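Local structure of UDP-N-Acetylglucosamine 2-Epimerase (Thermus thermophilus, 1V4V) at residues Glu17-Ala22 and Ser53-Gln58. The protein probably interconverts UDP-N-acetylglucosamine and UDP-N-acetylmannosamine by epimerising the sugar at C2. Numbering follows the deposited sequence.
Sequences EATKMA and SLFGIQ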
ATOM      1  N   GLU A  17      17.676  -3.482  -9.929  1.00 30.07           N
ATOM      2  CA  GLU A  17      17.269  -3.891  -8.592  1.00 28.89           C
ATOM      3  C   GLU A  17      18.310  -4.851  -8.025  1.00 25.50           C
ATOM      4  O   GLU A  17      18.721  -4.725  -6.879  1.00 25.09           O
ATOM      5  CB  GLU A  17      15.890  -4.559  -8.639  1.00 30.72           C
ATOM      6  CG  GLU A  17      14.788  -3.648  -9.192  1.00 33.26           C
ATOM      7  CD  GLU A  17      13.429  -4.327  -9.268  1.00 36.16           C
ATOM      8  OE1 GLU A  17      13.376  -5.574  -9.317  1.00 32.67           O
ATOM      9  OE2 GLU A  17      12.406  -3.607  -9.296  1.00 39.76           O
ATOM     10  N   ALA A  18      18.748  -5.801  -8.843  1.00 26.49           N
ATOM     11  CA  ALA A  18      19.744  -6.774  -8.409  1.00 26.41           C
ATOM     12  C   ALA A  18      21.004  -6.063  -7.911  1.00 26.76           C
ATOM     13  O   ALA A  18      21.577  -6.425  -6.882  1.00 25.55           O
ATOM     14  CB  ALA A  18      20.086  -7.718  -9.566  1.00 25.52           C
ATOM     15  N   THR A  19      21.422  -5.038  -8.645  1.00 28.11           N
ATOM     16  CA  THR A  19      22.610  -4.275  -8.288  1.00 27.49           C
ATOM     17  C   THR A  19      22.493  -3.631  -6.915  1.00 26.50           C
ATOM     18  O   THR A  19      23.423  -3.685  -6.117  1.00 25.97           O
ATOM     19  CB  THR A  19      22.887  -3.164  -9.331  1.00 30.30           C
ATOM     20  OG1 THR A  19      23.161  -3.766 -10.603  1.00 33.27           O
ATOM     21  CG2 THR A  19      24.074  -2.315  -8.909  1.00 29.60           C
ATOM     22  N   LYS A  20      21.345  -3.021  -6.639  1.00 25.82           N
ATOM     23  CA  LYS A  20      21.144  -2.361  -5.356  1.00 26.75           C
ATOM     24  C   LYS A  20      20.904  -3.346  -4.213  1.00 26.49           C
ATOM     25  O   LYS A  20      21.104  -3.007  -3.047  1.00 26.18           O
ATOM     26  CB  LYS A  20      19.975  -1.380  -5.452  1.00 28.45           C
ATOM     27  CG  LYS A  20      20.229  -0.225  -6.416  1.00 31.76           C
ATOM     28  CD  LYS A  20      19.057   0.738  -6.437  1.00 36.63           C
ATOM     29  CE  LYS A  20      19.289   1.879  -7.424  1.00 39.61           C
ATOM     30  NZ  LYS A  20      20.509   2.656  -7.092  1.00 41.63           N
HETATM   31  N   MSE A  21      20.492  -4.566  -4.548  1.00 24.83           N
HETATM   32  CA  MSE A  21      20.230  -5.573  -3.522  1.00 25.89           C
HETATM   33  C   MSE A  21      21.438  -6.450  -3.187  1.00 26.02           C
HETATM   34  O   MSE A  21      21.537  -6.973  -2.075  1.00 25.06           O
HETATM   35  CB  MSE A  21      19.051  -6.455  -3.946  1.00 26.43           C
HETATM   36  CG  MSE A  21      17.719  -5.726  -3.938  1.00 25.92           C
HETATM   37 SE   MSE A  21      17.137  -5.200  -2.169  1.00 29.28          SE
HETATM   38  CE  MSE A  21      15.491  -6.226  -2.108  1.00 28.39           C
ATOM     39  N   ALA A  22      22.355  -6.600  -4.141  1.00 25.76           N
ATOM     40  CA  ALA A  22      23.554  -7.416  -3.941  1.00 26.79           C
ATOM     41  C   ALA A  22      24.289  -7.077  -2.641  1.00 26.37           C
ATOM     42  O   ALA A  22      24.677  -7.974  -1.885  1.00 25.21           O
ATOM     43  CB  ALA A  22      24.499  -7.267  -5.140  1.00 26.12           C
ATOM     44  N   SER A  53      26.051 -12.596 -11.235  1.00 43.49           N
ATOM     45  CA  SER A  53      27.334 -13.297 -11.291  1.00 44.87           C
ATOM     46  C   SER A  53      28.500 -12.447 -10.807  1.00 44.81           C
ATOM     47  O   SER A  53      29.355 -12.932 -10.064  1.00 44.27           O
ATOM     48  CB  SER A  53      27.619 -13.780 -12.715  1.00 46.90           C
ATOM     49  OG  SER A  53      26.713 -14.802 -13.096  1.00 49.19           O
ATOM     50  N   LEU A  54      28.540 -11.185 -11.229  1.00 43.18           N
ATOM     51  CA  LEU A  54      29.612 -10.282 -10.822  1.00 43.26           C
ATOM     52  C   LEU A  54      29.782 -10.264  -9.317  1.00 42.28           C
ATOM     53  O   LEU A  54      30.902 -10.241  -8.814  1.00 43.34           O
ATOM     54  CB  LEU A  54      29.341  -8.846 -11.281  1.00 44.70           C
ATOM     55  CG  LEU A  54      30.285  -7.810 -10.641  1.00 44.67           C
ATOM     56  CD1 LEU A  54      31.678  -7.949 -11.243  1.00 46.49           C
ATOM     57  CD2 LEU A  54      29.763  -6.404 -10.851  1.00 44.21           C
ATOM     58  N   PHE A  55      28.664 -10.268  -8.597  1.00 40.63           N
ATOM     59  CA  PHE A  55      28.707 -10.219  -7.142  1.00 38.96           C
ATOM     60  C   PHE A  55      28.811 -11.588  -6.493  1.00 35.99           C
ATOM     61  O   PHE A  55      28.807 -11.699  -5.271  1.00 36.97           O
ATOM     62  CB  PHE A  55      27.471  -9.488  -6.609  1.00 40.72           C
ATOM     63  CG  PHE A  55      27.177  -8.201  -7.326  1.00 42.43           C
ATOM     64  CD1 PHE A  55      26.320  -8.181  -8.421  1.00 42.30           C
ATOM     65  CD2 PHE A  55      27.775  -7.011  -6.923  1.00 43.19           C
ATOM     66  CE1 PHE A  55      26.062  -6.993  -9.107  1.00 44.80           C
ATOM     67  CE2 PHE A  55      27.525  -5.819  -7.601  1.00 43.87           C
ATOM     68  CZ  PHE A  55      26.666  -5.810  -8.695  1.00 43.77           C
ATOM     69  N   GLY A  56      28.909 -12.629  -7.312  1.00 35.27           N
ATOM     70  CA  GLY A  56      29.017 -13.976  -6.783  1.00 33.85           C
ATOM     71  C   GLY A  56      27.747 -14.438  -6.091  1.00 33.66           C
ATOM     72  O   GLY A  56      27.800 -15.061  -5.028  1.00 33.85           O
ATOM     73  N   ILE A  57      26.606 -14.136  -6.702  1.00 31.58           N
ATOM     74  CA  ILE A  57      25.303 -14.505  -6.155  1.00 31.79           C
ATOM     75  C   ILE A  57      24.508 -15.341  -7.155  1.00 31.08           C
ATOM     76  O   ILE A  57      24.520 -15.069  -8.354  1.00 31.94           O
ATOM     77  CB  ILE A  57      24.483 -13.236  -5.792  1.00 30.38           C
ATOM     78  CG1 ILE A  57      25.194 -12.458  -4.686  1.00 29.14           C
ATOM     79  CG2 ILE A  57      23.073 -13.621  -5.334  1.00 30.93           C
ATOM     80  CD1 ILE A  57      24.576 -11.100  -4.393  1.00 28.75           C
ATOM     81  N   GLN A  58      23.824 -16.363  -6.652  1.00 32.00           N
ATOM     82  CA  GLN A  58      23.007 -17.241  -7.486  1.00 33.19           C
ATOM     83  C   GLN A  58      21.584 -17.146  -6.947  1.00 32.46           C
ATOM     84  O   GLN A  58      21.399 -16.925  -5.750  1.00 31.78           O
ATOM     85  CB  GLN A  58      23.489 -18.688  -7.364  1.00 38.06           C
ATOM     86  CG  GLN A  58      24.982 -18.825  -7.089  1.00 44.56           C
ATOM     87  CD  GLN A  58      25.844 -18.255  -8.196  1.00 48.56           C
ATOM     88  OE1 GLN A  58      27.047 -18.049  -8.018  1.00 52.57           O
ATOM     89  NE2 GLN A  58      25.238 -18.007  -9.353  1.00 51.16           N
TER
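Thr19 opens the contact at the far end of the Phe55 ring: its CA, oblique to the ring, and its CG2 each come within 4.4 Å of Phe55 CZ, a loose apolar approach, while its OG1 is engaged in a hydrogen bond with the carbonyl of Arg15 one helical turn back. One turn further on, Ala22 carries most of the meeting. Its methyl group sits over one face of the Phe55 ring in a CH-pi contact; Ala22 CB lies 3.8 Å from the Phe55 ring centroid and 19° off the normal, displaced toward Phe55 CG. Leu54 CD2 covers the opposite face, so the ring is held between two aliphatic groups. Ile57 then reaches Ala22 with the end of its longer branch, Ile57 CD1 packing 3.8 Å from Ala22 CA; an extended chain (chi2 172°) carries that methyl to the helix backbone. Within the type I turn from Ser53 to Gly56, Gly56 has positive phi and completes a Schellman motif. Replacing Phe55 by an alanine is likely to open a gap beside the Ala22 methyl and leave Leu54 CD2 without its ring face. The loop between helices 45-53 and strand 61-62 packs on helix 15-29; Ala18 and Ile57 also touch Leu52 of helix 45-53, Thr19, Leu54 and Phe55 touch helix 177-188, and Met21 touches strands 6-12 and 94-98 of the parallel sheet in the N-terminal Rossmann-like domain, as in the GT-B fold.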